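Local coordinates for protein protease (Helicobacter pylori, PDB 5EUF) that probably acts as a zinc-dependent M16-family protease that cleaves the cytoplasmic domain of human junctional adhesion molecule A, compromising the gastric epithelial barrier, at residues 15-20 with 207-212; 270-275 with 401-406; 353-358 with 390-395. All coordinates share one frame; numbering follows the deposited sequence.

Contact 1 (15-20 with 207-212)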
loop_
_atom_site.group_PDB
_atom_site.type_symbol
_atom_site.label_atom_id
_atom_site.label_comp_id
_atom_site.label_asym_id
_atom_site.label_seq_id
_atom_site.Cartn_x
_atom_site.Cartn_y
_atom_site.Cartn_z
ATOM N N ASN B 15 5.639 -18.545 30.588
ATOM C CA ASN B 15 4.809 -18.319 29.412
ATOM C C ASN B 15 5.467 -17.354 28.432
ATOM O O ASN B 15 4.847 -16.928 27.458
ATOM C CB ASN B 15 3.434 -17.796 29.825
ATOM C CG ASN B 15 3.519 -16.632 30.785
ATOM O OD1 ASN B 15 4.575 -16.023 30.947
ATOM N ND2 ASN B 15 2.403 -16.314 31.429
ATOM N N GLY B 16 6.722 -17.009 28.703
ATOM C CA GLY B 16 7.483 -16.146 27.820
ATOM C C GLY B 16 7.352 -14.665 28.125
ATOM O O GLY B 16 7.967 -13.832 27.460
ATOM N N LEU B 17 6.548 -14.333 29.130
ATOM C CA LEU B 17 6.394 -12.944 29.545
ATOM C C LEU B 17 7.660 -12.438 30.225
ATOM O O LEU B 17 8.166 -13.062 31.160
ATOM C CB LEU B 17 5.202 -12.783 30.489
ATOM C CG LEU B 17 4.953 -11.340 30.942
ATOM C CD1 LEU B 17 3.949 -10.660 30.031
ATOM C CD2 LEU B 17 4.504 -11.273 32.389
ATOM N N GLN B 18 8.167 -11.304 29.754
ATOM C CA GLN B 18 9.351 -10.697 30.342
ATOM C C GLN B 18 8.960 -9.691 31.418
ATOM O O GLN B 18 8.058 -8.878 31.223
ATOM C CB GLN B 18 10.201 -10.021 29.265
ATOM C CG GLN B 18 11.496 -9.417 29.788
ATOM C CD GLN B 18 12.382 -8.892 28.677
ATOM O OE1 GLN B 18 11.962 -8.799 27.523
ATOM N NE2 GLN B 18 13.619 -8.551 29.021
ATOM N N VAL B 19 9.639 -9.755 32.559
ATOM C CA VAL B 19 9.371 -8.834 33.655
ATOM C C VAL B 19 10.621 -8.030 33.985
ATOM O O VAL B 19 11.653 -8.594 34.345
ATOM C CB VAL B 19 8.895 -9.571 34.923
ATOM C CG1 VAL B 19 8.272 -8.589 35.904
ATOM C CG2 VAL B 19 7.901 -10.657 34.560
ATOM N N VAL B 20 10.524 -6.711 33.858
ATOM C CA VAL B 20 11.663 -5.837 34.104
ATOM C C VAL B 20 11.393 -4.869 35.251
ATOM O O VAL B 20 10.448 -4.077 35.203
ATOM C CB VAL B 20 12.042 -5.031 32.848
ATOM C CG1 VAL B 20 13.251 -4.153 33.132
ATOM C CG2 VAL B 20 12.312 -5.967 31.674
ATOM N N GLU B 207 7.576 -11.363 42.324
ATOM C CA GLU B 207 6.624 -12.281 42.943
ATOM C C GLU B 207 5.180 -11.824 42.736
ATOM O O GLU B 207 4.266 -12.648 42.681
ATOM C CB GLU B 207 6.913 -12.447 44.441
ATOM C CG GLU B 207 6.566 -11.243 45.304
ATOM C CD GLU B 207 6.628 -11.551 46.791
ATOM O OE1 GLU B 207 6.992 -12.691 47.150
ATOM O OE2 GLU B 207 6.309 -10.653 47.598
ATOM N N LEU B 208 4.977 -10.516 42.611
ATOM C CA LEU B 208 3.638 -9.984 42.383
ATOM C C LEU B 208 3.233 -10.139 40.922
ATOM O O LEU B 208 2.064 -10.367 40.614
ATOM C CB LEU B 208 3.556 -8.517 42.809
ATOM C CG LEU B 208 2.823 -8.255 44.129
ATOM C CD1 LEU B 208 3.430 -9.072 45.258
ATOM C CD2 LEU B 208 2.830 -6.775 44.470
ATOM N N THR B 209 4.203 -10.015 40.023
ATOM C CA THR B 209 3.943 -10.239 38.609
ATOM C C THR B 209 3.732 -11.729 38.354
ATOM O O THR B 209 2.831 -12.118 37.610
ATOM C CB THR B 209 5.086 -9.711 37.731
ATOM O OG1 THR B 209 5.144 -8.284 37.841
ATOM C CG2 THR B 209 4.856 -10.084 36.280
ATOM N N LYS B 210 4.560 -12.557 38.986
ATOM C CA LYS B 210 4.390 -14.004 38.923
ATOM C C LYS B 210 3.024 -14.399 39.458
ATOM O O LYS B 210 2.409 -15.350 38.981
ATOM C CB LYS B 210 5.484 -14.723 39.716
ATOM C CG LYS B 210 6.842 -14.764 39.036
ATOM C CD LYS B 210 7.831 -15.576 39.860
ATOM C CE LYS B 210 9.206 -15.606 39.212
ATOM N NZ LYS B 210 10.171 -16.436 39.986
ATOM N N LYS B 211 2.553 -13.660 40.455
ATOM C CA LYS B 211 1.249 -13.920 41.047
ATOM C C LYS B 211 0.126 -13.753 40.025
ATOM O O LYS B 211 -0.790 -14.571 39.962
ATOM C CB LYS B 211 1.011 -12.997 42.246
ATOM C CG LYS B 211 -0.400 -13.066 42.807
ATOM C CD LYS B 211 -0.540 -12.282 44.102
ATOM C CE LYS B 211 -1.936 -12.441 44.691
ATOM N NZ LYS B 211 -2.090 -11.730 45.994
ATOM N N HIS B 212 0.206 -12.706 39.211
ATOM C CA HIS B 212 -0.900 -12.366 38.322
ATOM C C HIS B 212 -0.707 -12.812 36.871
ATOM O O HIS B 212 -1.677 -12.921 36.123
ATOM C CB HIS B 212 -1.148 -10.857 38.357
ATOM C CG HIS B 212 -1.569 -10.347 39.700
ATOM N ND1 HIS B 212 -0.670 -9.875 40.631
ATOM C CD2 HIS B 212 -2.792 -10.245 40.271
ATOM C CE1 HIS B 212 -1.321 -9.496 41.716
ATOM N NE2 HIS B 212 -2.610 -9.712 41.524
#
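With chi1 at -66°, T209 keeps OG1 beside its backbone N and swings the methyl CG2 to the anti position, and V19 holds CG1 anti to its own N (chi1 -165°), which brings the branched ends of the two side chains tip to tip. T209 CG2 comes closest to V19 CG2, at 3.5 Å, and lies 3.7 Å from V19 CG1. L17, two residues earlier, crosses the threonine at a slant and adds its CD2, 4.1 Å from T209 CG2. One methyl on the helix therefore meets three methyls of 15-20, two from V19 on the strand and one from L17 just before it, without any hydrogen bond between the segments. The threonine hydroxyl is engaged within its own helix, where OG1 bonds to the carbonyl O of V205.

Polar order comes from N15, whose OD1 accepts from the backbone N of L17 at 3.2 Å, with the donor standing above the carbonyl plane, and so forms an Asx turn that leads the chain into the strand. The ND2 of N15 bonds to the carbonyls of F213 and L216, tying the turn to the last residue of helix 202-213 and the loop after it. All three touching side chains are buried, with L106 of helix 102-113 also against T209. Here helix 202-213 packs on strand 18-23 of a mixed sheet, the helix-on-sheet layering of an M16 alpha/beta unit.

Contact 2 (270-275 with 401-406)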
loop_
_atom_site.group_PDB
_atom_site.type_symbol
_atom_site.label_atom_id
_atom_site.label_comp_id
_atom_site.label_asym_id
_atom_site.label_seq_id
_atom_site.Cartn_x
_atom_site.Cartn_y
_atom_site.Cartn_z
ATOM N N ASP B 270 19.869 11.633 16.164
ATOM C CA ASP B 270 19.242 12.283 17.307
ATOM C C ASP B 270 19.894 13.640 17.564
ATOM O O ASP B 270 19.208 14.633 17.803
ATOM C CB ASP B 270 19.334 11.395 18.553
ATOM C CG ASP B 270 18.429 10.179 18.471
ATOM O OD1 ASP B 270 17.906 9.894 17.375
ATOM O OD2 ASP B 270 18.239 9.505 19.504
ATOM N N ALA B 271 21.221 13.675 17.491
ATOM C CA ALA B 271 21.966 14.911 17.697
ATOM C C ALA B 271 21.693 15.924 16.586
ATOM O O ALA B 271 21.642 17.127 16.837
ATOM C CB ALA B 271 23.456 14.622 17.794
ATOM N N LEU B 272 21.522 15.433 15.362
ATOM C CA LEU B 272 21.220 16.307 14.232
ATOM C C LEU B 272 19.858 16.976 14.402
ATOM O O LEU B 272 19.692 18.153 14.080
ATOM C CB LEU B 272 21.263 15.528 12.915
ATOM C CG LEU B 272 22.628 15.414 12.231
ATOM C CD1 LEU B 272 22.554 14.535 10.990
ATOM C CD2 LEU B 272 23.159 16.793 11.875
ATOM N N SER B 273 18.889 16.224 14.915
ATOM C CA SER B 273 17.550 16.754 15.140
ATOM C C SER B 273 17.558 17.786 16.262
ATOM O O SER B 273 16.862 18.800 16.190
ATOM C CB SER B 273 16.572 15.626 15.470
ATOM O OG SER B 273 15.260 16.128 15.646
ATOM N N LYS B 274 18.348 17.518 17.296
ATOM C CA LYS B 274 18.536 18.463 18.394
ATOM C C LYS B 274 19.073 19.793 17.875
ATOM O O LYS B 274 18.708 20.859 18.369
ATOM C CB LYS B 274 19.491 17.887 19.445
ATOM C CG LYS B 274 18.815 17.332 20.694
ATOM C CD LYS B 274 17.937 16.131 20.381
ATOM C CE LYS B 274 17.196 15.654 21.622
ATOM N NZ LYS B 274 16.329 16.725 22.190
ATOM N N LEU B 275 19.939 19.717 16.870
ATOM C CA LEU B 275 20.556 20.901 16.285
ATOM C C LEU B 275 19.649 21.613 15.280
ATOM O O LEU B 275 19.535 22.840 15.295
ATOM C CB LEU B 275 21.870 20.521 15.601
ATOM C CG LEU B 275 22.472 21.586 14.685
ATOM C CD1 LEU B 275 23.221 22.636 15.497
ATOM C CD2 LEU B 275 23.366 20.955 13.623
ATOM N N ARG B 401 29.048 13.697 8.507
ATOM C CA ARG B 401 29.076 12.426 7.784
ATOM C C ARG B 401 27.671 11.852 7.650
ATOM O O ARG B 401 27.239 11.487 6.557
ATOM C CB ARG B 401 29.976 11.409 8.489
ATOM C CG ARG B 401 29.943 10.022 7.851
ATOM C CD ARG B 401 30.539 8.952 8.758
ATOM N NE ARG B 401 29.674 8.635 9.893
ATOM C CZ ARG B 401 29.922 8.993 11.149
ATOM N NH1 ARG B 401 31.019 9.681 11.441
ATOM N NH2 ARG B 401 29.076 8.659 12.115
ATOM N N VAL B 402 26.969 11.774 8.775
ATOM C CA VAL B 402 25.613 11.246 8.813
ATOM C C VAL B 402 24.681 12.101 7.961
ATOM O O VAL B 402 23.797 11.581 7.275
ATOM C CB VAL B 402 25.090 11.174 10.260
ATOM C CG1 VAL B 402 23.626 10.781 10.286
ATOM C CG2 VAL B 402 25.916 10.186 11.063
ATOM N N ALA B 403 24.899 13.413 7.996
ATOM C CA ALA B 403 24.116 14.345 7.195
ATOM C C ALA B 403 24.235 14.028 5.707
ATOM O O ALA B 403 23.235 13.762 5.042
ATOM C CB ALA B 403 24.551 15.773 7.470
ATOM N N ASN B 404 25.461 14.044 5.191
ATOM C CA ASN B 404 25.697 13.760 3.777
ATOM C C ASN B 404 25.308 12.341 3.377
ATOM O O ASN B 404 25.048 12.065 2.204
ATOM C CB ASN B 404 27.166 13.999 3.427
ATOM C CG ASN B 404 27.505 15.468 3.327
ATOM O OD1 ASN B 404 27.556 16.032 2.233
ATOM N ND2 ASN B 404 27.733 16.101 4.470
ATOM N N GLU B 405 25.268 11.444 4.354
ATOM C CA GLU B 405 24.969 10.045 4.088
ATOM C C GLU B 405 23.502 9.828 3.745
ATOM O O GLU B 405 23.175 9.089 2.817
ATOM C CB GLU B 405 25.347 9.185 5.294
ATOM C CG GLU B 405 25.093 7.701 5.101
ATOM C CD GLU B 405 26.108 7.042 4.188
ATOM O OE1 GLU B 405 27.159 7.661 3.918
ATOM O OE2 GLU B 405 25.854 5.903 3.741
ATOM N N TYR B 406 22.618 10.481 4.492
ATOM C CA TYR B 406 21.193 10.190 4.390
ATOM C C TYR B 406 20.375 11.346 3.825
ATOM O O TYR B 406 19.282 11.133 3.302
ATOM C CB TYR B 406 20.646 9.795 5.762
ATOM C CG TYR B 406 21.438 8.696 6.436
ATOM C CD1 TYR B 406 21.464 7.412 5.909
ATOM C CD2 TYR B 406 22.157 8.941 7.599
ATOM C CE1 TYR B 406 22.186 6.403 6.519
ATOM C CE2 TYR B 406 22.882 7.938 8.217
ATOM C CZ TYR B 406 22.890 6.671 7.673
ATOM O OH TYR B 406 23.608 5.668 8.281
#
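The carbonyl oxygen of V402 is approached by two backbone N-H groups one turn further on: Y406 N at 3.2 Å, and E405 N in a weaker bond. These hold the last turn of helix 396-406, and the side chain of the same valine faces helix 266-276. There it meets L272, whose backbone comes nearest at A403, with 7.9 Å between the two CA atoms.

L272 carries its side of the interface with a single methyl. With chi1 at -87° and chi2 extended at 176°, L272 CD1 reaches the neighbouring helix and touches V402 CG1 at 4.0 Å, the two side chains sliding past each other in opposite directions. L272 CD1 is also 4.2 Å from A403 CB and rests against the A403 backbone, so it sits over two successive residues of the partner helix. No hydrogen bond crosses between the two segments, and all three touching residues are buried; L337 of helix 323-338 packs on both L272 and A403.

V402 CG1 does double duty, since it also lies in the ring plane of Y406, at the edge of that ring. One ring face of Y406 is covered by CG of E405, 3.4 Å above its centre. Two polar ties, Y406 OH and R401 NH2, converge on the carboxylate of D265, just before helix 266-276, and link the two helices beyond the apolar patch. Helix 266-276 follows strand 251-258 and helix 396-406 leads to strand 412-418, strands that are antiparallel neighbours in the sheet; such helix-to-helix packing belongs to the second alpha/beta half of an M16 peptidase.

Contact 3 (353-358 with 390-395)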
loop_
_atom_site.group_PDB
_atom_site.type_symbol
_atom_site.label_atom_id
_atom_site.label_comp_id
_atom_site.label_asym_id
_atom_site.label_seq_id
_atom_site.Cartn_x
_atom_site.Cartn_y
_atom_site.Cartn_z
ATOM N N ASN B 353 23.032 20.267 26.931
ATOM C CA ASN B 353 21.587 20.141 27.086
ATOM C C ASN B 353 21.172 18.686 27.246
ATOM O O ASN B 353 20.217 18.377 27.961
ATOM C CB ASN B 353 20.856 20.764 25.896
ATOM C CG ASN B 353 20.979 22.273 25.862
ATOM O OD1 ASN B 353 21.221 22.913 26.887
ATOM N ND2 ASN B 353 20.811 22.852 24.677
ATOM N N GLN B 354 21.899 17.795 26.578
ATOM C CA GLN B 354 21.629 16.366 26.658
ATOM C C GLN B 354 21.952 15.830 28.051
ATOM O O GLN B 354 21.268 14.940 28.557
ATOM C CB GLN B 354 22.426 15.611 25.588
ATOM C CG GLN B 354 22.274 14.098 25.638
ATOM C CD GLN B 354 20.826 13.653 25.584
ATOM O OE1 GLN B 354 19.983 14.305 24.967
ATOM N NE2 GLN B 354 20.525 12.537 26.239
ATOM N N LYS B 355 22.998 16.379 28.663
ATOM C CA LYS B 355 23.340 16.047 30.042
ATOM C C LYS B 355 22.203 16.436 30.978
ATOM O O LYS B 355 21.771 15.639 31.811
ATOM C CB LYS B 355 24.631 16.751 30.472
ATOM C CG LYS B 355 25.920 16.050 30.067
ATOM C CD LYS B 355 27.133 16.884 30.471
ATOM C CE LYS B 355 28.449 16.148 30.229
ATOM N NZ LYS B 355 28.682 15.040 31.201
ATOM N N ALA B 356 21.719 17.665 30.826
ATOM C CA ALA B 356 20.689 18.208 31.707
ATOM C C ALA B 356 19.375 17.437 31.598
ATOM O O ALA B 356 18.705 17.195 32.603
ATOM C CB ALA B 356 20.462 19.682 31.402
ATOM N N ASP B 357 19.010 17.054 30.379
ATOM C CA ASP B 357 17.783 16.301 30.159
ATOM C C ASP B 357 17.901 14.889 30.723
ATOM O O ASP B 357 16.940 14.346 31.266
ATOM C CB ASP B 357 17.439 16.248 28.670
ATOM C CG ASP B 357 17.037 17.603 28.119
ATOM O OD1 ASP B 357 16.672 18.486 28.923
ATOM O OD2 ASP B 357 17.079 17.784 26.882
ATOM N N PHE B 358 19.087 14.304 30.601
ATOM C CA PHE B 358 19.317 12.947 31.077
ATOM C C PHE B 358 19.199 12.861 32.596
ATOM O O PHE B 358 18.475 12.013 33.115
ATOM C CB PHE B 358 20.688 12.445 30.626
ATOM C CG PHE B 358 20.955 11.013 30.986
ATOM C CD1 PHE B 358 20.330 9.984 30.299
ATOM C CD2 PHE B 358 21.830 10.694 32.011
ATOM C CE1 PHE B 358 20.571 8.664 30.629
ATOM C CE2 PHE B 358 22.077 9.376 32.345
ATOM C CZ PHE B 358 21.447 8.359 31.651
ATOM N N GLN B 390 28.201 7.576 23.836
ATOM C CA GLN B 390 28.285 7.705 22.388
ATOM C C GLN B 390 27.907 9.114 21.951
ATOM O O GLN B 390 28.474 9.656 20.999
ATOM C CB GLN B 390 27.383 6.676 21.700
ATOM C CG GLN B 390 27.946 5.263 21.693
ATOM C CD GLN B 390 27.124 4.306 20.847
ATOM O OE1 GLN B 390 26.388 4.723 19.951
ATOM N NE2 GLN B 390 27.247 3.014 21.129
ATOM N N PHE B 391 26.954 9.704 22.661
ATOM C CA PHE B 391 26.464 11.034 22.326
ATOM C C PHE B 391 27.508 12.095 22.644
ATOM O O PHE B 391 27.717 13.026 21.866
ATOM C CB PHE B 391 25.165 11.328 23.080
ATOM C CG PHE B 391 24.383 12.482 22.521
ATOM C CD1 PHE B 391 24.674 13.782 22.898
ATOM C CD2 PHE B 391 23.345 12.265 21.629
ATOM C CE1 PHE B 391 23.952 14.844 22.387
ATOM C CE2 PHE B 391 22.617 13.323 21.116
ATOM C CZ PHE B 391 22.922 14.613 21.494
ATOM N N LEU B 392 28.165 11.945 23.789
ATOM C CA LEU B 392 29.132 12.935 24.249
ATOM C C LEU B 392 30.481 12.792 23.548
ATOM O O LEU B 392 31.343 13.660 23.669
ATOM C CB LEU B 392 29.313 12.829 25.763
ATOM C CG LEU B 392 28.027 13.019 26.572
ATOM C CD1 LEU B 392 28.299 12.903 28.064
ATOM C CD2 LEU B 392 27.370 14.352 26.239
ATOM N N ASP B 393 30.659 11.696 22.819
ATOM C CA ASP B 393 31.882 11.481 22.054
ATOM C C ASP B 393 31.679 11.844 20.589
ATOM O O ASP B 393 32.574 11.656 19.766
ATOM C CB ASP B 393 32.353 10.031 22.172
ATOM C CG ASP B 393 32.835 9.684 23.564
ATOM O OD1 ASP B 393 33.260 10.604 24.295
ATOM O OD2 ASP B 393 32.791 8.491 23.927
ATOM N N LEU B 394 30.496 12.354 20.264
ATOM C CA LEU B 394 30.207 12.779 18.901
ATOM C C LEU B 394 31.059 13.981 18.523
ATOM O O LEU B 394 31.125 14.963 19.258
ATOM C CB LEU B 394 28.723 13.120 18.734
ATOM C CG LEU B 394 27.721 11.968 18.632
ATOM C CD1 LEU B 394 26.301 12.488 18.758
ATOM C CD2 LEU B 394 27.894 11.223 17.322
ATOM N N LYS B 395 31.725 13.893 17.379
ATOM C CA LYS B 395 32.416 15.043 16.825
ATOM C C LYS B 395 31.521 15.674 15.767
ATOM O O LYS B 395 30.582 15.037 15.294
ATOM C CB LYS B 395 33.771 14.645 16.229
ATOM C CG LYS B 395 34.793 14.151 17.249
ATOM C CD LYS B 395 34.816 12.634 17.334
ATOM C CE LYS B 395 35.234 12.014 16.009
ATOM N NZ LYS B 395 35.241 10.525 16.063
#
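Q354 and F391 supply a contact of aliphatic carbon on an aromatic face. Q354 CG stands 3.9 Å from the centroid of the F391 ring, 23° off the ring normal, in a CH-pi contact offset toward the rim; Q354 CB adds a touch on F391 CE1 at 3.6 Å. Chi1 of 177° places CG over the ring, and the bend at chi2 then turns the glutamine's amide so that its plane lies 45° from that of the phenyl. The opposite face receives CD1 of L394, so the ring is held between Q354 of the other helix and L394 of its own segment, with V267 and A271 of helix 266-276 also packing on it.

In van der Waals contact alongside, K355 crosses L392 at about a right angle, with K355 NZ 3.8 Å from L392 CD1 and CE beside it.

These pairs join helix 344-361 to the end of helix 387-392, within an all-helical run of the M16 fold. The chain leaves that helix through a short turn, and K395 occupies the N-cap position of helix 396-406.

No hydrogen bond crosses between the segments; the polar ties come from neighbouring residues. Q354 NE2 bonds to OE1 of Q388, about one turn before F391 on helix 387-392. K351 NZ donates to the carbonyls of both L392 and L394, fastening the turn to helix 344-361.

Contact 1 lies apart from the others: its centre is about 40 Å from that of contact 2 and about 34 Å from that of contact 3, and it closes along the chain before either opens. It belongs to the six-stranded sheet of the first half, whereas contact 2 flanks the five-stranded sheet of the second, on the opposite side of the chain's centre. Contacts 2 and 3 have centres about 14 Å apart and touch, A271 CB lying 3.7 Å from both F391 CE2 and L394 CD1. Contact 3 falls between the two segments of contact 2, and helices 387-392 and 396-406 are consecutive, so these two contacts form one continuous packed region.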